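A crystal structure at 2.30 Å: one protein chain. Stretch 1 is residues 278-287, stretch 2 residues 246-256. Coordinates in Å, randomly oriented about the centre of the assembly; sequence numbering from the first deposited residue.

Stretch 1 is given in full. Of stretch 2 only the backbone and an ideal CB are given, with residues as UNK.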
# COMPACT_ATOMS: atom_id res chain seq x y z
N ASP A 278 10.55 -4.94 -21.29
CA ASP A 278 11.76 -4.98 -22.11
C ASP A 278 13.05 -4.70 -21.30
O ASP A 278 13.85 -3.84 -21.67
CB ASP A 278 11.62 -4.04 -23.32
CG ASP A 278 10.73 -4.63 -24.42
OD1 ASP A 278 11.11 -5.67 -25.00
OD2 ASP A 278 9.64 -4.13 -24.77
N GLY A 279 13.22 -5.42 -20.19
CA GLY A 279 14.42 -5.34 -19.35
C GLY A 279 14.46 -4.18 -18.35
O GLY A 279 15.33 -4.14 -17.48
N ASP A 280 13.54 -3.23 -18.45
CA ASP A 280 13.63 -2.01 -17.66
C ASP A 280 12.41 -1.83 -16.82
O ASP A 280 11.32 -2.15 -17.26
CB ASP A 280 13.81 -0.78 -18.56
CG ASP A 280 15.08 -0.84 -19.38
OD1 ASP A 280 15.31 -1.87 -20.05
OD2 ASP A 280 15.92 0.09 -19.42
N PRO A 281 12.60 -1.32 -15.60
CA PRO A 281 11.49 -0.95 -14.76
C PRO A 281 10.94 0.44 -15.07
O PRO A 281 11.69 1.43 -15.11
CB PRO A 281 12.12 -0.98 -13.35
CG PRO A 281 13.50 -0.61 -13.56
CD PRO A 281 13.88 -1.09 -14.93
N TYR A 282 9.61 0.47 -15.25
CA TYR A 282 8.80 1.68 -15.43
C TYR A 282 7.94 1.90 -14.19
O TYR A 282 7.41 0.94 -13.60
CB TYR A 282 7.88 1.53 -16.64
CG TYR A 282 8.60 1.50 -17.94
CD1 TYR A 282 9.28 0.37 -18.36
CD2 TYR A 282 8.60 2.60 -18.77
CE1 TYR A 282 9.96 0.34 -19.57
CE2 TYR A 282 9.28 2.59 -19.99
CZ TYR A 282 9.95 1.47 -20.38
OH TYR A 282 10.60 1.47 -21.58
N ILE A 283 7.82 3.18 -13.80
CA ILE A 283 6.97 3.58 -12.70
C ILE A 283 5.56 3.80 -13.15
O ILE A 283 5.30 4.74 -13.91
CB ILE A 283 7.49 4.85 -12.01
CG1 ILE A 283 8.89 4.60 -11.45
CG2 ILE A 283 6.52 5.27 -10.91
CD1 ILE A 283 9.50 5.75 -10.74
N LEU A 284 4.66 2.94 -12.67
CA LEU A 284 3.23 3.02 -12.91
C LEU A 284 2.56 4.02 -12.02
O LEU A 284 1.54 4.58 -12.41
CB LEU A 284 2.57 1.67 -12.67
CG LEU A 284 3.05 0.58 -13.62
CD1 LEU A 284 2.27 -0.69 -13.35
CD2 LEU A 284 2.91 1.04 -15.04
N GLU A 285 3.12 4.20 -10.83
CA GLU A 285 2.59 5.13 -9.85
C GLU A 285 3.46 5.16 -8.63
O GLU A 285 4.23 4.25 -8.37
CB GLU A 285 1.15 4.78 -9.44
CG GLU A 285 1.05 3.56 -8.57
CD GLU A 285 -0.38 3.12 -8.31
OE1 GLU A 285 -1.33 3.55 -9.03
OE2 GLU A 285 -0.52 2.31 -7.38
N TYR A 286 3.34 6.24 -7.90
CA TYR A 286 3.98 6.48 -6.62
C TYR A 286 2.91 6.36 -5.53
O TYR A 286 1.80 6.85 -5.69
CB TYR A 286 4.53 7.90 -6.59
CG TYR A 286 5.77 8.19 -7.40
CD1 TYR A 286 6.92 7.45 -7.23
CD2 TYR A 286 5.79 9.24 -8.31
CE1 TYR A 286 8.05 7.72 -7.99
CE2 TYR A 286 6.91 9.52 -9.04
CZ TYR A 286 8.03 8.76 -8.87
OH TYR A 286 9.15 9.08 -9.58
N ASN A 287 3.23 5.67 -4.45
CA ASN A 287 2.48 5.79 -3.22
C ASN A 287 3.44 6.24 -2.14
O ASN A 287 4.62 5.96 -2.19
CB ASN A 287 1.78 4.46 -2.87
CG ASN A 287 0.70 4.08 -3.89
OD1 ASN A 287 0.44 4.82 -4.88
ND2 ASN A 287 0.06 2.93 -3.66
N UNK A 246 19.40 -2.74 -9.38
CA UNK A 246 20.17 -1.51 -9.59
C UNK A 246 19.38 -0.44 -10.36
O UNK A 246 19.46 0.75 -10.06
CB UNK A 246 21.46 -1.83 -10.34
N UNK A 247 18.60 -0.87 -11.35
CA UNK A 247 17.71 0.04 -12.08
C UNK A 247 16.61 0.58 -11.20
O UNK A 247 16.21 1.74 -11.36
CB UNK A 247 17.10 -0.67 -13.29
N UNK A 248 16.11 -0.25 -10.28
CA UNK A 248 15.10 0.14 -9.31
C UNK A 248 15.64 1.17 -8.36
O UNK A 248 14.93 2.12 -8.01
CB UNK A 248 14.59 -1.08 -8.53
N UNK A 249 16.88 0.96 -7.94
CA UNK A 249 17.60 1.91 -7.09
C UNK A 249 17.74 3.27 -7.76
O UNK A 249 17.60 4.30 -7.12
CB UNK A 249 18.98 1.36 -6.74
N UNK A 250 18.01 3.24 -9.06
CA UNK A 250 18.19 4.44 -9.86
C UNK A 250 16.89 5.20 -9.99
O UNK A 250 16.91 6.43 -10.01
CB UNK A 250 18.74 4.09 -11.25
N UNK A 251 15.76 4.49 -10.05
CA UNK A 251 14.43 5.13 -10.01
C UNK A 251 14.20 5.86 -8.70
O UNK A 251 13.66 6.98 -8.70
CB UNK A 251 13.33 4.09 -10.22
N UNK A 252 14.58 5.23 -7.59
CA UNK A 252 14.51 5.87 -6.28
C UNK A 252 15.39 7.12 -6.18
O UNK A 252 14.94 8.17 -5.70
CB UNK A 252 14.92 4.87 -5.20
N UNK A 253 16.63 7.00 -6.66
CA UNK A 253 17.54 8.14 -6.64
C UNK A 253 17.00 9.32 -7.44
O UNK A 253 17.08 10.46 -6.96
CB UNK A 253 18.91 7.73 -7.19
N UNK A 254 16.48 9.07 -8.64
CA UNK A 254 16.08 10.17 -9.52
C UNK A 254 14.81 10.82 -9.00
O UNK A 254 14.64 12.02 -9.10
CB UNK A 254 15.87 9.67 -10.95
N UNK A 255 13.96 10.00 -8.38
CA UNK A 255 12.75 10.47 -7.69
C UNK A 255 13.07 11.33 -6.49
O UNK A 255 12.46 12.38 -6.29
CB UNK A 255 11.90 9.28 -7.25
N UNK A 256 14.01 10.90 -5.68
CA UNK A 256 14.41 11.68 -4.51
C UNK A 256 15.15 12.95 -4.86
O UNK A 256 14.97 13.99 -4.20
CB UNK A 256 15.29 10.83 -3.59

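Stretch 2 is helical from end to end, its N-to-C direction inclined by 32° to that of strand 280-287, and the two axes approach to 8.3 Å. Every position has helical backbone angles; proline, which lacks the N-H that a helix uses, and flexible glycine are poor choices, but the angles otherwise decide little, so the choice rests on what stretch 1 offers to each CB.

Position 246 has nothing of stretch 1 within 5.5 Å of its CB. Many side chains would serve, polar ones readily; the residue is Lys-246, which makes no contact here.

Position 247 is far more demanding. Its CB points toward the strand and lies 3.6 Å from CG of Pro-281, so the base of the side chain should be aliphatic. Farther out lie the carbonyl oxygen of Gly-279 and the carboxylate of Asp-280, an acceptor and a negative charge. A long side chain with a cationic end, lysine or arginine, meets both demands. Lys-247 does so: its methylene chain, with chi2 to chi4 all t, extends past the proline, and NZ donates a hydrogen bond to O of Gly-279 at 2.8 Å. The same NZ lies 3.8 Å from OD1 of Asp-280, a long salt bridge.

At position 248 the CB points sideways, 5.2 Å from CG of Pro-281. The proline ring offers no polar partner, so a medium-sized aliphatic residue such as valine, isoleucine, leucine or methionine would suit. Ile-248 touches it lightly, CG1 lying 4.3 Å from CB of Pro-281.

Positions 249 and 250 find nothing of stretch 1 near their CB atoms, and polar residues are acceptable. They are Glu-249 and Glu-250; position 254, one helical turn on, could supply the latter with a partner.

Position 251 points toward the strand, its CB 4.2 Å from CD1 of Ile-283, with Pro-281 also within reach of a longer side chain. This apolar setting favours leucine, isoleucine or methionine. In Leu-251 (chi1 m, chi2 t), CD1 packs 3.8 Å from CB of Pro-281 and also 3.8 Å from CG1 of Ile-283, so a single methyl bridges the two strand residues.

Position 252 points away and 253 is out of reach, so stretch 1 constrains neither; they are Phe-252 and Asp-253. Position 254 points sideways with no neighbour near its CB, so many side chains would do, and a long cationic one could also reach the carboxylate of Glu-250. Lys-254 leads its end away from the strand, and its NZ forms a long salt bridge, 3.8 Å, with OE2 of Glu-250.

Position 255 again points toward the strand, and its CB is only 3.6 Å from OH of Tyr-286. A small side chain is indicated, and one with an acceptor would be rewarded: serine or threonine fits, while alanine would fit without pairing the hydroxyl. Thr-255 accepts a hydrogen bond from OH of Tyr-286 to OG1, at 2.6 Å, and that OG1 in turn donates to O of Leu-251 at 2.7 Å.

Position 256 is out of reach, and stretch 1 gives no preference; it is Leu-256.

Stretch 2, residues 246-256: KKIEELFDKTL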
# COMPACT_ATOMS: atom_id res chain seq x y z
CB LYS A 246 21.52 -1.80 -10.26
CG LYS A 246 22.43 -0.57 -10.29
CD LYS A 246 23.90 -0.88 -10.03
CE LYS A 246 24.29 -0.64 -8.56
NZ LYS A 246 25.74 -0.92 -8.34
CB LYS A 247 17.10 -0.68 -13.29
CG LYS A 247 18.14 -1.05 -14.35
CD LYS A 247 17.50 -1.81 -15.50
CE LYS A 247 18.55 -2.46 -16.37
NZ LYS A 247 17.94 -3.10 -17.57
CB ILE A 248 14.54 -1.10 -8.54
CG1 ILE A 248 13.55 -1.86 -9.43
CG2 ILE A 248 13.79 -0.66 -7.29
CD1 ILE A 248 12.98 -3.16 -8.83
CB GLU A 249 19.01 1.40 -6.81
CG GLU A 249 19.10 0.24 -5.83
CD GLU A 249 20.54 -0.16 -5.53
OE1 GLU A 249 21.33 -0.34 -6.48
OE2 GLU A 249 20.89 -0.30 -4.33
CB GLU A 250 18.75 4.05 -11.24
CG GLU A 250 19.06 5.22 -12.16
CD GLU A 250 19.83 4.79 -13.41
OE1 GLU A 250 20.80 3.99 -13.30
OE2 GLU A 250 19.47 5.27 -14.52
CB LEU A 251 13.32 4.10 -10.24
CG LEU A 251 13.15 3.61 -11.68
CD1 LEU A 251 12.07 2.50 -11.78
CD2 LEU A 251 12.87 4.78 -12.64
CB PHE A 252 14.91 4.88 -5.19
CG PHE A 252 13.79 4.02 -4.74
CD1 PHE A 252 12.71 4.56 -4.09
CD2 PHE A 252 13.82 2.65 -4.95
CE1 PHE A 252 11.67 3.75 -3.67
CE2 PHE A 252 12.80 1.84 -4.52
CZ PHE A 252 11.74 2.39 -3.89
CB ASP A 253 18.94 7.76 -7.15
CG ASP A 253 19.92 7.47 -6.02
OD1 ASP A 253 19.73 8.02 -4.89
OD2 ASP A 253 20.92 6.71 -6.18
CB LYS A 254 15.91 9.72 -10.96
CG LYS A 254 17.15 9.83 -11.88
CD LYS A 254 16.77 9.36 -13.30
CE LYS A 254 17.68 9.89 -14.42
NZ LYS A 254 18.93 9.07 -14.63
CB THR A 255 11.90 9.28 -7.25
OG1 THR A 255 11.45 8.55 -8.40
CG2 THR A 255 10.60 9.74 -6.58
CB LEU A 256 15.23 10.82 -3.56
CG LEU A 256 14.40 9.64 -3.08
CD1 LEU A 256 15.21 8.74 -2.18
CD2 LEU A 256 13.14 10.16 -2.39
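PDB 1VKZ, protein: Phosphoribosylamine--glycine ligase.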